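Local coordinates for arginine decarboxylase, A207R protein (PDB 2NVA) that is a pyridoxal 5'-phosphate-dependent arginine decarboxylase of a Chlorella virus, with an ornithine decarboxylase-like fold, and binds agmatine, the decarboxylation product of arginine, as a cofactor adduct, at residues F19-P24 with Y261-T266; A110-S115 with M130-R135; T301-R306 with Y346-G351. One frame throughout, in Å; residues are numbered along the deposited sequence.

Contact 1. Residues F19-P24 with Y261-T266; sequences FYVSSP and YSVLAT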
loop_
_atom_site.group_PDB
_atom_site.type_symbol
_atom_site.label_atom_id
_atom_site.label_comp_id
_atom_site.label_asym_id
_atom_site.label_seq_id
_atom_site.Cartn_x
_atom_site.Cartn_y
_atom_site.Cartn_z
ATOM N N PHE A 19 8.887 7.683 13.939
ATOM C CA PHE A 19 10.237 7.929 13.409
ATOM C C PHE A 19 11.082 6.666 13.333
ATOM O O PHE A 19 11.020 5.804 14.214
ATOM C CB PHE A 19 10.967 9.057 14.186
ATOM C CG PHE A 19 11.188 8.774 15.668
ATOM C CD1 PHE A 19 12.393 8.220 16.119
ATOM C CD2 PHE A 19 10.212 9.105 16.616
ATOM C CE1 PHE A 19 12.610 7.986 17.488
ATOM C CE2 PHE A 19 10.406 8.859 17.977
ATOM C CZ PHE A 19 11.613 8.306 18.421
ATOM N N TYR A 20 11.854 6.571 12.253
ATOM C CA TYR A 20 12.844 5.518 12.094
ATOM C C TYR A 20 14.134 5.965 12.751
ATOM O O TYR A 20 14.507 7.134 12.633
ATOM C CB TYR A 20 13.107 5.251 10.612
ATOM C CG TYR A 20 11.941 4.596 9.919
ATOM C CD1 TYR A 20 11.844 3.199 9.842
ATOM C CD2 TYR A 20 10.934 5.360 9.346
ATOM C CE1 TYR A 20 10.767 2.585 9.212
ATOM C CE2 TYR A 20 9.841 4.755 8.716
ATOM C CZ TYR A 20 9.765 3.369 8.651
ATOM O OH TYR A 20 8.697 2.772 8.019
ATOM N N VAL A 21 14.796 5.046 13.455
ATOM C CA VAL A 21 16.161 5.291 13.941
ATOM C C VAL A 21 17.057 4.330 13.180
ATOM O O VAL A 21 16.956 3.111 13.355
ATOM C CB VAL A 21 16.305 5.082 15.474
ATOM C CG1 VAL A 21 17.759 5.339 15.923
ATOM C CG2 VAL A 21 15.309 5.961 16.227
ATOM N N SER A 22 17.920 4.892 12.336
ATOM C CA SER A 22 18.684 4.102 11.371
ATOM C C SER A 22 20.164 4.153 11.680
ATOM O O SER A 22 20.680 5.212 12.042
ATOM C CB SER A 22 18.416 4.629 9.961
ATOM O OG SER A 22 17.023 4.558 9.683
ATOM N N SER A 23 20.842 3.019 11.542
ATOM C CA SER A 23 22.270 2.947 11.871
ATOM C C SER A 23 23.126 2.403 10.730
ATOM O O SER A 23 23.164 1.191 10.502
ATOM C CB SER A 23 22.508 2.119 13.136
ATOM O OG SER A 23 21.711 0.948 13.091
ATOM N N PRO A 24 23.823 3.303 10.022
ATOM C CA PRO A 24 24.756 2.883 8.981
ATOM C C PRO A 24 25.804 1.876 9.474
ATOM O O PRO A 24 26.192 0.987 8.711
ATOM C CB PRO A 24 25.425 4.194 8.544
ATOM C CG PRO A 24 24.461 5.264 8.936
ATOM C CD PRO A 24 23.702 4.772 10.129
ATOM N N TYR A 261 18.734 -2.440 9.699
ATOM C CA TYR A 261 19.193 -1.067 9.554
ATOM C C TYR A 261 18.457 -0.077 10.466
ATOM O O TYR A 261 19.049 0.888 10.960
ATOM C CB TYR A 261 19.047 -0.637 8.092
ATOM C CG TYR A 261 19.438 0.807 7.781
ATOM C CD1 TYR A 261 20.677 1.329 8.166
ATOM C CD2 TYR A 261 18.580 1.635 7.036
ATOM C CE1 TYR A 261 21.031 2.644 7.856
ATOM C CE2 TYR A 261 18.914 2.926 6.721
ATOM C CZ TYR A 261 20.148 3.437 7.124
ATOM O OH TYR A 261 20.484 4.734 6.800
ATOM N N SER A 262 17.161 -0.312 10.656
ATOM C CA SER A 262 16.285 0.639 11.331
ATOM C C SER A 262 15.407 -0.023 12.383
ATOM O O SER A 262 15.108 -1.207 12.295
ATOM C CB SER A 262 15.369 1.336 10.316
ATOM O OG SER A 262 16.124 1.979 9.300
ATOM N N VAL A 263 15.015 0.770 13.383
ATOM C CA VAL A 263 13.860 0.438 14.228
ATOM C C VAL A 263 12.807 1.501 13.939
ATOM O O VAL A 263 13.148 2.583 13.475
ATOM C CB VAL A 263 14.208 0.378 15.748
ATOM C CG1 VAL A 263 15.320 -0.669 16.013
ATOM C CG2 VAL A 263 14.627 1.753 16.287
ATOM N N LEU A 264 11.538 1.200 14.195
ATOM C CA LEU A 264 10.468 2.184 13.978
ATOM C C LEU A 264 9.773 2.486 15.301
ATOM O O LEU A 264 9.182 1.608 15.891
ATOM C CB LEU A 264 9.461 1.685 12.939
ATOM C CG LEU A 264 8.263 2.597 12.618
ATOM C CD1 LEU A 264 8.670 4.033 12.280
ATOM C CD2 LEU A 264 7.454 1.978 11.462
ATOM N N ALA A 265 9.871 3.735 15.742
ATOM C CA ALA A 265 9.251 4.190 16.990
ATOM C C ALA A 265 7.893 4.822 16.696
ATOM O O ALA A 265 7.761 5.606 15.757
ATOM C CB ALA A 265 10.151 5.190 17.693
ATOM N N THR A 266 6.896 4.440 17.486
ATOM C CA THR A 266 5.533 4.909 17.289
ATOM C C THR A 266 4.852 5.101 18.646
ATOM O O THR A 266 5.191 4.426 19.628
ATOM C CB THR A 266 4.718 3.967 16.355
ATOM O OG1 THR A 266 3.396 4.477 16.163
ATOM C CG2 THR A 266 4.625 2.540 16.902
HETATM O O HOH W 1 18.737 1.081 13.947
#
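Tyr20 reaches across to Leu264, its partner in a non-hydrogen-bonded antiparallel pair, and much of its side chain is laid against that one leucine. Its CB sits 3.9 Å from Val263 O. CG, anti to the carbonyl carbon (chi1 -70°), lies 4.1 Å from Leu264 CD1. CD1 is 4.0 Å from Ser262 CB, which lies at the ring edge. CD2, CE1, CE2 and CZ are all nearly equidistant from Leu264 CD1, as expected for a methyl over the ring centre, 3.7 Å from the centroid and only 6° off the normal. CZ also meets Leu264 CD2, which touches OH at the tip at 3.7 Å. Tyr367, on strand 367-371, adds an edge-to-face ring contact.

Strands 19-22 and 262-266 run antiparallel here within the beta domain that accompanies the TIM barrel in this decarboxylase family. Paired backbone bonds join Phe19 to Ala265 and Val21 to Val263. On the sheet face carrying Phe19, Ala265 CB lies over the phenyl ring, offset toward the rim. Ser22 and Ser262 share a hydroxyl-hydroxyl hydrogen bond, OG to OG 2.8 Å, and Ser22 CB also covers one face of Tyr261, whose OH goes on to Asp52. Tyr261 O accepts from Ser23 N at 2.8 Å, and a water donates both to this oxygen and to Val21 O while accepting from Ser23 OG, bridging the strands where their pairing ends.

Contact 2. Residues A110-S115 with M130-R135; sequences ATFDSS and MILRIR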
loop_
_atom_site.group_PDB
_atom_site.type_symbol
_atom_site.label_atom_id
_atom_site.label_comp_id
_atom_site.label_asym_id
_atom_site.label_seq_id
_atom_site.Cartn_x
_atom_site.Cartn_y
_atom_site.Cartn_z
ATOM N N ALA A 110 21.365 -6.335 -17.784
ATOM C CA ALA A 110 19.940 -6.482 -17.428
ATOM C C ALA A 110 19.472 -7.918 -17.566
ATOM O O ALA A 110 20.155 -8.742 -18.176
ATOM C CB ALA A 110 19.057 -5.554 -18.285
ATOM N N THR A 111 18.314 -8.209 -16.978
ATOM C CA THR A 111 17.737 -9.550 -17.021
ATOM C C THR A 111 16.580 -9.626 -18.026
ATOM O O THR A 111 16.032 -8.599 -18.440
ATOM C CB THR A 111 17.237 -10.016 -15.623
ATOM O OG1 THR A 111 16.306 -9.060 -15.108
ATOM C CG2 THR A 111 18.416 -10.149 -14.636
ATOM N N PHE A 112 16.247 -10.853 -18.438
ATOM C CA PHE A 112 15.072 -11.097 -19.287
ATOM C C PHE A 112 14.540 -12.499 -19.045
ATOM O O PHE A 112 15.253 -13.365 -18.512
ATOM C CB PHE A 112 15.400 -10.920 -20.780
ATOM C CG PHE A 112 16.246 -12.025 -21.351
ATOM C CD1 PHE A 112 15.686 -13.003 -22.173
ATOM C CD2 PHE A 112 17.608 -12.090 -21.062
ATOM C CE1 PHE A 112 16.463 -14.035 -22.707
ATOM C CE2 PHE A 112 18.393 -13.127 -21.585
ATOM C CZ PHE A 112 17.819 -14.095 -22.413
ATOM N N ASP A 113 13.287 -12.709 -19.440
ATOM C CA ASP A 113 12.672 -14.034 -19.398
ATOM C C ASP A 113 11.655 -14.250 -20.529
ATOM O O ASP A 113 10.871 -15.197 -20.481
ATOM C CB ASP A 113 12.043 -14.320 -18.021
ATOM C CG ASP A 113 10.901 -13.339 -17.653
ATOM O OD1 ASP A 113 10.284 -12.718 -18.563
ATOM O OD2 ASP A 113 10.633 -13.204 -16.435
ATOM N N SER A 114 11.685 -13.370 -21.535
ATOM C CA SER A 114 10.740 -13.441 -22.653
ATOM C C SER A 114 11.359 -13.016 -23.981
ATOM O O SER A 114 12.321 -12.240 -24.016
ATOM C CB SER A 114 9.518 -12.553 -22.370
ATOM O OG SER A 114 9.881 -11.180 -22.321
ATOM N N SER A 115 10.792 -13.522 -25.071
ATOM C CA SER A 115 11.260 -13.153 -26.415
ATOM C C SER A 115 10.942 -11.680 -26.710
ATOM O O SER A 115 11.742 -10.991 -27.332
ATOM C CB SER A 115 10.654 -14.082 -27.476
ATOM O OG SER A 115 9.244 -13.925 -27.566
ATOM N N MET A 130 22.989 -9.346 -21.359
ATOM C CA MET A 130 21.757 -9.930 -20.835
ATOM C C MET A 130 21.967 -11.137 -19.942
ATOM O O MET A 130 22.836 -11.966 -20.199
ATOM C CB MET A 130 20.792 -10.279 -21.973
ATOM C CG MET A 130 20.376 -9.075 -22.831
ATOM S SD MET A 130 19.729 -7.657 -21.892
ATOM C CE MET A 130 18.185 -8.338 -21.276
ATOM N N ILE A 131 21.148 -11.216 -18.892
ATOM C CA ILE A 131 21.166 -12.337 -17.966
ATOM C C ILE A 131 19.803 -13.013 -18.027
ATOM O O ILE A 131 18.785 -12.384 -17.773
ATOM C CB ILE A 131 21.497 -11.885 -16.507
ATOM C CG1 ILE A 131 22.926 -11.341 -16.425
ATOM C CG2 ILE A 131 21.323 -13.033 -15.529
ATOM C CD1 ILE A 131 23.253 -10.639 -15.093
ATOM N N LEU A 132 19.793 -14.293 -18.381
ATOM C CA LEU A 132 18.531 -15.010 -18.458
ATOM C C LEU A 132 18.083 -15.408 -17.055
ATOM O O LEU A 132 18.785 -16.139 -16.365
ATOM C CB LEU A 132 18.640 -16.239 -19.373
ATOM C CG LEU A 132 17.432 -17.190 -19.375
ATOM C CD1 LEU A 132 16.168 -16.537 -19.932
ATOM C CD2 LEU A 132 17.758 -18.485 -20.122
ATOM N N ARG A 133 16.910 -14.931 -16.659
ATOM C CA ARG A 133 16.329 -15.329 -15.386
ATOM C C ARG A 133 15.492 -16.592 -15.570
ATOM O O ARG A 133 14.574 -16.620 -16.393
ATOM C CB ARG A 133 15.469 -14.215 -14.787
ATOM C CG ARG A 133 14.868 -14.602 -13.444
ATOM C CD ARG A 133 14.228 -13.412 -12.760
ATOM N NE ARG A 133 13.435 -13.818 -11.605
ATOM C CZ ARG A 133 12.772 -12.962 -10.831
ATOM N NH1 ARG A 133 12.800 -11.663 -11.104
ATOM N NH2 ARG A 133 12.071 -13.401 -9.788
ATOM N N ILE A 134 15.836 -17.630 -14.812
ATOM C CA ILE A 134 15.086 -18.881 -14.833
ATOM C C ILE A 134 14.237 -19.020 -13.577
ATOM O O ILE A 134 14.613 -18.529 -12.505
ATOM C CB ILE A 134 16.014 -20.114 -15.016
ATOM C CG1 ILE A 134 16.979 -20.264 -13.829
ATOM C CG2 ILE A 134 16.796 -19.962 -16.328
ATOM C CD1 ILE A 134 17.778 -21.598 -13.825
ATOM N N ARG A 135 13.096 -19.694 -13.710
ATOM C CA ARG A 135 12.233 -19.909 -12.558
ATOM C C ARG A 135 12.724 -21.101 -11.739
ATOM O O ARG A 135 12.874 -22.210 -12.269
ATOM C CB ARG A 135 10.793 -20.157 -12.996
ATOM C CG ARG A 135 9.864 -20.372 -11.821
ATOM C CD ARG A 135 8.477 -20.726 -12.270
ATOM N NE ARG A 135 7.612 -20.882 -11.100
ATOM C CZ ARG A 135 6.287 -20.996 -11.145
ATOM N NH1 ARG A 135 5.644 -20.953 -12.310
ATOM N NH2 ARG A 135 5.603 -21.127 -10.016
HETATM O O HOH W 2 15.292 -10.136 -12.542
#
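The Phe112 ring carries Leu132 CD1 over one face, 4.1 Å from the centroid and displaced toward the rim at CE1. Met130 CB approaches the same ring obliquely, 3.7 Å from Phe112 CE2, and Leu132 CB lies near CZ. Phe112 CG sits between its backbone N and carbonyl carbon (chi1 72°). The Met130 chain, bent at both chi2 and chi3, brings CE back to 3.8 Å from Phe112 CB. Leu118 of helix 115-124 also packs on Phe112.

Strands 110-112 and 130-133 are parallel neighbours, joined by the beta-alpha-beta crossover through helix 115-124 in the TIM barrel. Three backbone hydrogen bonds form the ladder: Ile131 N to Ala110 O, Phe112 N to Ile131 O, and Arg133 N to Phe112 O, the last at 2.9 Å. On the other sheet face, Thr111 CG2 meets Ile131 CB at 4.0 Å.

The Arg133 chain is extended from CG to NE; the residue touches the bound cofactor-agmatine adduct and packs on His176, a pyridoxal phosphate-binding residue. A water accepts from its NH1 at 3.3 Å and also hydrogen-bonds Thr111 OG1. Asp113 OD2 instead accepts from Gly150 N and Thr92 OG1, while its OD1 forms a salt bridge with Arg272 of the second subunit. The C-terminal ends of the two strands thus bring one charged residue to the cofactor site and one to the subunit interface.

Contact 3. Residues T301-R306 with Y346-G351; sequences TPQLLR and YFPSWG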
loop_
_atom_site.group_PDB
_atom_site.type_symbol
_atom_site.label_atom_id
_atom_site.label_comp_id
_atom_site.label_asym_id
_atom_site.label_seq_id
_atom_site.Cartn_x
_atom_site.Cartn_y
_atom_site.Cartn_z
ATOM N N THR A 301 6.181 -7.746 17.633
ATOM C CA THR A 301 6.004 -7.339 19.031
ATOM C C THR A 301 6.859 -6.086 19.312
ATOM O O THR A 301 8.069 -6.081 19.020
ATOM C CB THR A 301 6.410 -8.478 20.003
ATOM O OG1 THR A 301 5.632 -9.654 19.729
ATOM C CG2 THR A 301 6.216 -8.072 21.471
ATOM N N PRO A 302 6.241 -5.029 19.869
ATOM C CA PRO A 302 6.994 -3.819 20.186
ATOM C C PRO A 302 7.788 -3.931 21.489
ATOM O O PRO A 302 7.480 -4.771 22.352
ATOM C CB PRO A 302 5.903 -2.774 20.345
ATOM C CG PRO A 302 4.744 -3.542 20.902
ATOM C CD PRO A 302 4.808 -4.882 20.200
ATOM N N GLN A 303 8.791 -3.062 21.608
ATOM C CA GLN A 303 9.545 -2.853 22.843
ATOM C C GLN A 303 9.034 -1.572 23.498
ATOM O O GLN A 303 8.983 -0.528 22.849
ATOM C CB GLN A 303 11.028 -2.688 22.503
ATOM C CG GLN A 303 11.649 -3.949 21.913
ATOM C CD GLN A 303 11.910 -4.985 22.973
ATOM O OE1 GLN A 303 12.510 -4.688 24.008
ATOM N NE2 GLN A 303 11.474 -6.214 22.728
ATOM N N LEU A 304 8.668 -1.645 24.776
ATOM C CA LEU A 304 8.260 -0.443 25.515
ATOM C C LEU A 304 9.471 0.422 25.844
ATOM O O LEU A 304 10.524 -0.095 26.238
ATOM C CB LEU A 304 7.587 -0.840 26.826
ATOM C CG LEU A 304 6.082 -1.044 26.853
ATOM C CD1 LEU A 304 5.683 -2.341 26.138
ATOM C CD2 LEU A 304 5.646 -1.053 28.329
ATOM N N LEU A 305 9.333 1.730 25.670
ATOM C CA LEU A 305 10.404 2.651 26.049
ATOM C C LEU A 305 10.349 3.021 27.532
ATOM O O LEU A 305 11.379 3.295 28.138
ATOM C CB LEU A 305 10.426 3.885 25.140
ATOM C CG LEU A 305 10.987 3.479 23.761
ATOM C CD1 LEU A 305 10.478 4.395 22.660
ATOM C CD2 LEU A 305 12.510 3.388 23.759
ATOM N N ARG A 306 9.140 3.030 28.104
ATOM C CA ARG A 306 8.953 3.212 29.549
ATOM C C ARG A 306 9.383 1.952 30.310
ATOM O O ARG A 306 8.964 0.833 29.981
ATOM C CB ARG A 306 7.487 3.536 29.840
ATOM C CG ARG A 306 7.132 3.573 31.308
ATOM C CD ARG A 306 5.731 4.128 31.544
ATOM N NE ARG A 306 4.714 3.526 30.674
ATOM C CZ ARG A 306 4.072 2.385 30.927
ATOM N NH1 ARG A 306 4.352 1.702 32.034
ATOM N NH2 ARG A 306 3.145 1.923 30.081
ATOM N N TYR A 346 8.988 0.908 20.288
ATOM C CA TYR A 346 9.619 0.730 18.992
ATOM C C TYR A 346 9.583 -0.719 18.539
ATOM O O TYR A 346 9.542 -1.638 19.347
ATOM C CB TYR A 346 11.040 1.312 18.965
ATOM C CG TYR A 346 12.074 0.498 19.704
ATOM C CD1 TYR A 346 12.781 -0.530 19.060
ATOM C CD2 TYR A 346 12.371 0.769 21.038
ATOM C CE1 TYR A 346 13.727 -1.280 19.733
ATOM C CE2 TYR A 346 13.336 0.025 21.714
ATOM C CZ TYR A 346 13.995 -0.999 21.059
ATOM O OH TYR A 346 14.942 -1.735 21.737
ATOM N N PHE A 347 9.607 -0.897 17.220
ATOM C CA PHE A 347 9.643 -2.213 16.606
ATOM C C PHE A 347 11.039 -2.462 16.058
ATOM O O PHE A 347 11.509 -1.715 15.179
ATOM C CB PHE A 347 8.602 -2.296 15.485
ATOM C CG PHE A 347 7.187 -2.304 15.988
ATOM C CD1 PHE A 347 6.525 -3.508 16.202
ATOM C CD2 PHE A 347 6.527 -1.104 16.281
ATOM C CE1 PHE A 347 5.211 -3.530 16.675
ATOM C CE2 PHE A 347 5.208 -1.111 16.757
ATOM C CZ PHE A 347 4.553 -2.339 16.961
ATOM N N PRO A 348 11.720 -3.488 16.602
ATOM C CA PRO A 348 13.084 -3.799 16.170
ATOM C C PRO A 348 13.128 -4.292 14.722
ATOM O O PRO A 348 12.134 -4.807 14.238
ATOM C CB PRO A 348 13.515 -4.936 17.116
ATOM C CG PRO A 348 12.545 -4.896 18.269
ATOM C CD PRO A 348 11.251 -4.386 17.682
ATOM N N SER A 349 14.285 -4.139 14.072
ATOM C CA SER A 349 14.547 -4.737 12.753
ATOM C C SER A 349 13.456 -4.387 11.750
ATOM O O SER A 349 12.845 -5.258 11.125
ATOM C CB SER A 349 14.754 -6.257 12.872
ATOM O OG SER A 349 15.851 -6.540 13.756
ATOM N N TRP A 350 13.229 -3.083 11.609
ATOM C CA TRP A 350 12.114 -2.600 10.797
ATOM C C TRP A 350 12.602 -1.806 9.578
ATOM O O TRP A 350 12.069 -0.738 9.266
ATOM C CB TRP A 350 11.117 -1.782 11.648
ATOM C CG TRP A 350 9.719 -2.000 11.164
ATOM C CD1 TRP A 350 8.924 -1.122 10.480
ATOM C CD2 TRP A 350 8.978 -3.210 11.281
ATOM N NE1 TRP A 350 7.713 -1.716 10.173
ATOM C CE2 TRP A 350 7.724 -2.998 10.659
ATOM C CE3 TRP A 350 9.255 -4.468 11.859
ATOM C CZ2 TRP A 350 6.743 -4.004 10.577
ATOM C CZ3 TRP A 350 8.268 -5.466 11.797
ATOM C CH2 TRP A 350 7.029 -5.223 11.159
ATOM N N GLY A 351 13.614 -2.342 8.893
ATOM C CA GLY A 351 14.211 -1.644 7.770
ATOM C C GLY A 351 13.938 -2.227 6.383
ATOM O O GLY A 351 14.280 -1.603 5.389
HETATM O O HOH W 3 14.080 -2.483 24.448
#
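Gln303 pairs with Tyr346 in a short antiparallel bridge that attaches strand 303-304 to strand 344-347 in the beta domain of this decarboxylase, away from its barrel. Two backbone hydrogen bonds make the pair. Gln303 N donates to Tyr346 O at 2.8 Å along an almost straight path, 177° at the hydrogen, and Tyr346 N returns a bond to Gln303 O at 2.9 Å. Each donor lies in the plane of the carbonyl it addresses.

Two CH-pi contacts follow on successive residues. Gln303 CB lies over one face of the Tyr346 ring, 3.8 Å from the centroid and shifted toward the rim by CE2. Pro302 CB similarly covers one face of Phe347, 3.9 Å from the ring centroid, with proline and phenyl side by side and pointing the same way. Phe290 makes an edge-to-face contact with Phe347.

Apolar contacts extend the pairing in both directions. Leu305 CD2 meets the edge of the Tyr346 ring at CD2, near the ring plane, the two side chains crossing at about a right angle; Leu305 also packs against Val5 and Leu9 of helix 2-11. Pro348 CG touches Gln303 CG at 3.9 Å, these two side chains likewise crossing at about a right angle.

The polar ends of the central pair meet through water. Bent at chi2 (-76°), the Gln303 chain carries its amide away from an extended path, with the amide plane 54° from that of the Tyr346 ring. One water donates to Gln303 OE1 at 2.7 Å and is hydrogen-bonded to Tyr346 OH at 2.9 Å.

In the fold
From the N terminus, strand 18-22 opens contact 1, which closes only when the chain returns at strand 262-274 after passing through the barrel. Contact 2 is nested inside this long loop: it closes a local crossover between strands 109-112 and 129-133, across the centre of the chain from contact 1, their centres about 36 Å apart. Contact 3 follows in series, closing a loop without helices between residues 301-306 and 346-351. Contacts 1 and 3 share a sheet, in which strands 262-274 and 344-347 are neighbours, with Leu264 CD2 packed on Trp350 CD1 at 3.6 Å. Contact 2 belongs to the barrel's parallel sheet and touches neither.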